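PDB 5HUS: trehalose synthase regulatory protein from Candida albicans, which probably serves as a regulatory subunit of the trehalose synthase complex, with a C-terminal domain of the HAD-type trehalose-phosphatase family. Local coordinates for residues M123-V134 with C142-F151. Numbering follows the deposited sequence.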
# COMPACT_ATOMS: atom_id res chain seq x y z
N MET A 123 7.44 -6.70 17.78
CA MET A 123 6.03 -6.34 17.94
C MET A 123 5.58 -6.25 19.41
O MET A 123 4.94 -5.27 19.78
CB MET A 123 5.13 -7.33 17.18
CG MET A 123 5.12 -7.13 15.67
SD MET A 123 4.26 -5.62 15.18
CE MET A 123 2.56 -6.07 15.51
N PRO A 124 5.92 -7.25 20.26
CA PRO A 124 5.46 -7.12 21.65
C PRO A 124 5.99 -5.87 22.36
O PRO A 124 5.25 -5.25 23.13
CB PRO A 124 6.00 -8.39 22.32
CG PRO A 124 6.10 -9.38 21.20
CD PRO A 124 6.55 -8.56 20.02
N GLU A 125 7.24 -5.50 22.06
CA GLU A 125 7.84 -4.30 22.64
C GLU A 125 7.14 -3.05 22.13
O GLU A 125 6.86 -2.13 22.91
CB GLU A 125 9.33 -4.23 22.31
CG GLU A 125 10.16 -5.37 22.88
CD GLU A 125 10.13 -5.41 24.40
OE1 GLU A 125 10.14 -4.33 25.03
OE2 GLU A 125 10.10 -6.52 24.97
N ILE A 126 6.85 -3.01 20.83
CA ILE A 126 6.16 -1.87 20.24
C ILE A 126 4.76 -1.71 20.82
O ILE A 126 4.36 -0.61 21.19
CB ILE A 126 6.08 -2.01 18.71
CG1 ILE A 126 7.48 -2.05 18.11
CG2 ILE A 126 5.27 -0.86 18.11
CD1 ILE A 126 7.52 -2.37 16.62
N VAL A 127 4.03 -2.82 20.92
CA VAL A 127 2.67 -2.80 21.45
C VAL A 127 2.63 -2.31 22.90
O VAL A 127 1.79 -1.49 23.27
CB VAL A 127 2.01 -4.18 21.36
CG1 VAL A 127 0.71 -4.20 22.15
CG2 VAL A 127 1.75 -4.55 19.90
N LYS A 128 3.56 -2.81 23.70
CA LYS A 128 3.67 -2.43 25.10
C LYS A 128 3.93 -0.93 25.23
O LYS A 128 3.31 -0.24 26.05
CB LYS A 128 4.78 -3.23 25.78
CG LYS A 128 4.89 -3.01 27.28
CD LYS A 128 5.09 -4.33 28.01
CE LYS A 128 5.44 -4.11 29.47
NZ LYS A 128 6.74 -3.39 29.60
N LEU A 129 4.84 -0.43 24.40
CA LEU A 129 5.17 1.00 24.38
C LEU A 129 3.93 1.83 24.04
O LEU A 129 3.60 2.78 24.74
CB LEU A 129 6.31 1.26 23.39
CG LEU A 129 7.00 2.62 23.35
CD1 LEU A 129 8.39 2.47 22.74
CD2 LEU A 129 6.20 3.64 22.55
N VAL A 130 3.25 1.46 22.96
CA VAL A 130 2.05 2.19 22.54
C VAL A 130 0.96 2.14 23.61
O VAL A 130 0.29 3.14 23.87
CB VAL A 130 1.50 1.65 21.21
CG1 VAL A 130 0.18 2.33 20.86
CG2 VAL A 130 2.52 1.88 20.09
N GLU A 131 0.80 0.98 24.24
CA GLU A 131 -0.24 0.82 25.25
C GLU A 131 0.01 1.73 26.46
O GLU A 131 -0.94 2.25 27.05
CB GLU A 131 -0.36 -0.64 25.68
CG GLU A 131 -1.18 -1.49 24.71
CD GLU A 131 -1.20 -2.97 25.08
OE1 GLU A 131 -0.30 -3.41 25.83
OE2 GLU A 131 -2.10 -3.68 24.60
N SER A 132 1.28 1.94 26.79
CA SER A 132 1.64 2.82 27.90
C SER A 132 1.33 4.29 27.59
O SER A 132 1.07 5.08 28.49
CB SER A 132 3.12 2.67 28.26
OG SER A 132 3.96 3.29 27.30
N LYS A 133 1.37 4.64 26.31
CA LYS A 133 0.98 5.98 25.88
C LYS A 133 -0.53 6.14 25.99
O LYS A 133 -1.02 7.20 26.38
CB LYS A 133 1.42 6.26 24.44
CG LYS A 133 2.91 6.09 24.19
CD LYS A 133 3.74 7.03 25.06
CE LYS A 133 5.22 6.90 24.72
NZ LYS A 133 6.06 7.76 25.61
N VAL A 134 -1.25 5.08 25.64
CA VAL A 134 -2.71 5.09 25.69
C VAL A 134 -3.18 5.39 27.11
O VAL A 134 -4.11 6.18 27.31
CB VAL A 134 -3.31 3.75 25.21
CG1 VAL A 134 -4.80 3.69 25.50
CG2 VAL A 134 -3.04 3.55 23.72
N CYS A 142 -4.95 1.72 21.07
CA CYS A 142 -3.93 1.00 20.33
C CYS A 142 -4.55 -0.07 19.44
O CYS A 142 -5.38 -0.85 19.89
CB CYS A 142 -2.93 0.35 21.30
SG CYS A 142 -1.72 -0.73 20.51
N GLU A 143 -4.15 -0.08 18.17
CA GLU A 143 -4.55 -1.12 17.25
C GLU A 143 -3.31 -1.94 16.89
O GLU A 143 -2.39 -1.42 16.27
CB GLU A 143 -5.19 -0.53 16.00
CG GLU A 143 -5.50 -1.54 14.91
CD GLU A 143 -6.09 -0.92 13.66
OE1 GLU A 143 -5.85 0.29 13.41
OE2 GLU A 143 -6.79 -1.64 12.92
N ALA A 144 -3.29 -3.20 17.30
CA ALA A 144 -2.16 -4.06 16.99
C ALA A 144 -2.55 -5.10 15.95
O ALA A 144 -3.42 -5.93 16.19
CB ALA A 144 -1.65 -4.75 18.26
N LEU A 145 -1.94 -5.03 14.77
CA LEU A 145 -2.15 -6.06 13.76
C LEU A 145 -0.99 -7.06 13.87
O LEU A 145 -0.37 -7.17 14.93
CB LEU A 145 -2.27 -5.43 12.37
CG LEU A 145 -3.41 -4.41 12.25
CD1 LEU A 145 -3.60 -3.89 10.83
CD2 LEU A 145 -4.73 -4.99 12.78
N ASP A 146 -0.69 -7.80 12.80
CA ASP A 146 0.34 -8.84 12.91
C ASP A 146 1.75 -8.29 12.71
O ASP A 146 2.72 -8.82 13.27
CB ASP A 146 0.08 -9.97 11.92
CG ASP A 146 -1.22 -10.70 12.21
OD1 ASP A 146 -1.66 -10.70 13.38
OD2 ASP A 146 -1.82 -11.25 11.26
N ALA A 147 1.87 -7.21 11.93
CA ALA A 147 3.18 -6.65 11.59
C ALA A 147 3.18 -5.12 11.59
O ALA A 147 4.14 -4.49 11.15
CB ALA A 147 3.65 -7.17 10.24
N THR A 148 2.09 -4.53 12.08
CA THR A 148 2.00 -3.08 12.19
C THR A 148 1.28 -2.73 13.47
O THR A 148 0.50 -3.53 14.00
CB THR A 148 1.28 -2.44 10.97
OG1 THR A 148 0.08 -3.17 10.69
CG2 THR A 148 2.15 -2.48 9.74
N VAL A 149 1.57 -1.55 14.01
CA VAL A 149 0.89 -1.06 15.19
C VAL A 149 0.44 0.37 14.91
O VAL A 149 1.20 1.16 14.34
CB VAL A 149 1.78 -1.10 16.45
CG1 VAL A 149 1.00 -0.64 17.68
CG2 VAL A 149 2.35 -2.51 16.68
N ARG A 150 -0.79 0.69 15.27
CA ARG A 150 -1.30 2.03 15.05
C ARG A 150 -1.82 2.64 16.35
O ARG A 150 -2.63 2.04 17.06
CB ARG A 150 -2.40 2.03 13.98
CG ARG A 150 -2.71 3.41 13.44
CD ARG A 150 -3.72 3.36 12.29
NE ARG A 150 -3.15 2.81 11.06
CZ ARG A 150 -2.85 3.54 9.98
NH1 ARG A 150 -3.05 4.85 9.98
NH2 ARG A 150 -2.34 2.95 8.91
N PHE A 151 -1.32 3.83 16.67
CA PHE A 151 -1.70 4.56 17.87
C PHE A 151 -2.71 5.63 17.47
O PHE A 151 -2.35 6.62 16.85
CB PHE A 151 -0.45 5.17 18.52
CG PHE A 151 -0.72 5.93 19.80
CD1 PHE A 151 -1.82 5.63 20.60
CD2 PHE A 151 0.13 6.94 20.21
CE1 PHE A 151 -2.05 6.33 21.77
CE2 PHE A 151 -0.10 7.64 21.38
CZ PHE A 151 -1.19 7.34 22.16
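Thr148 O takes the N-H of Leu145 at 3.0 Å, holding the turn of a β-hairpin together, and the CE methyl of Met123 rests 3.6 Å from that same Thr148 O. Helix 116-136 lies here on one face of a four-stranded antiparallel sheet, with helix 161-179 beside it, an α/β layer consistent with the cap domain of HAD-type trehalose phosphatases. The helix segment runs nearly antiparallel to strand 142-144 (165°) and almost parallel to the returning strand 149-151. Met123 reaches the turn because its chain bends at both chi2 and chi3, which brings CE to 3.2 Å from Leu145 O and lays SD against the backbone of Ala147. From outside the contact, Glu97 binds the backbone N of Asp146 and Ala147 and the Thr148 hydroxyl, while Arg79 forms a salt bridge with Asp146.

Further along, Val149 touches four helix residues. Its CG2 meets Ile126 CG2 at 3.6 Å and also touches Met123 CE and Val127 CG2; its CG1 packs against Val130 CG2, the two side chains running in opposite directions. At the edge strand, Val127 CG2 covers Ala144 CB (3.8 Å). Val130 splits its methyls: CG2 goes to Val149, while CG1, anti to the backbone N (chi1 174°), meets Cys142 SG at 3.6 Å and Phe151 CB. The Phe151 ring fills the far end. Lys133 meets it chiefly through CB, while its NZ leads away to a salt bridge with Glu170 and a hydrogen bond to His174. Val130 O sits over one ring face, and Val134 CG2 comes in obliquely to 3.5 Å from Phe151 CE1.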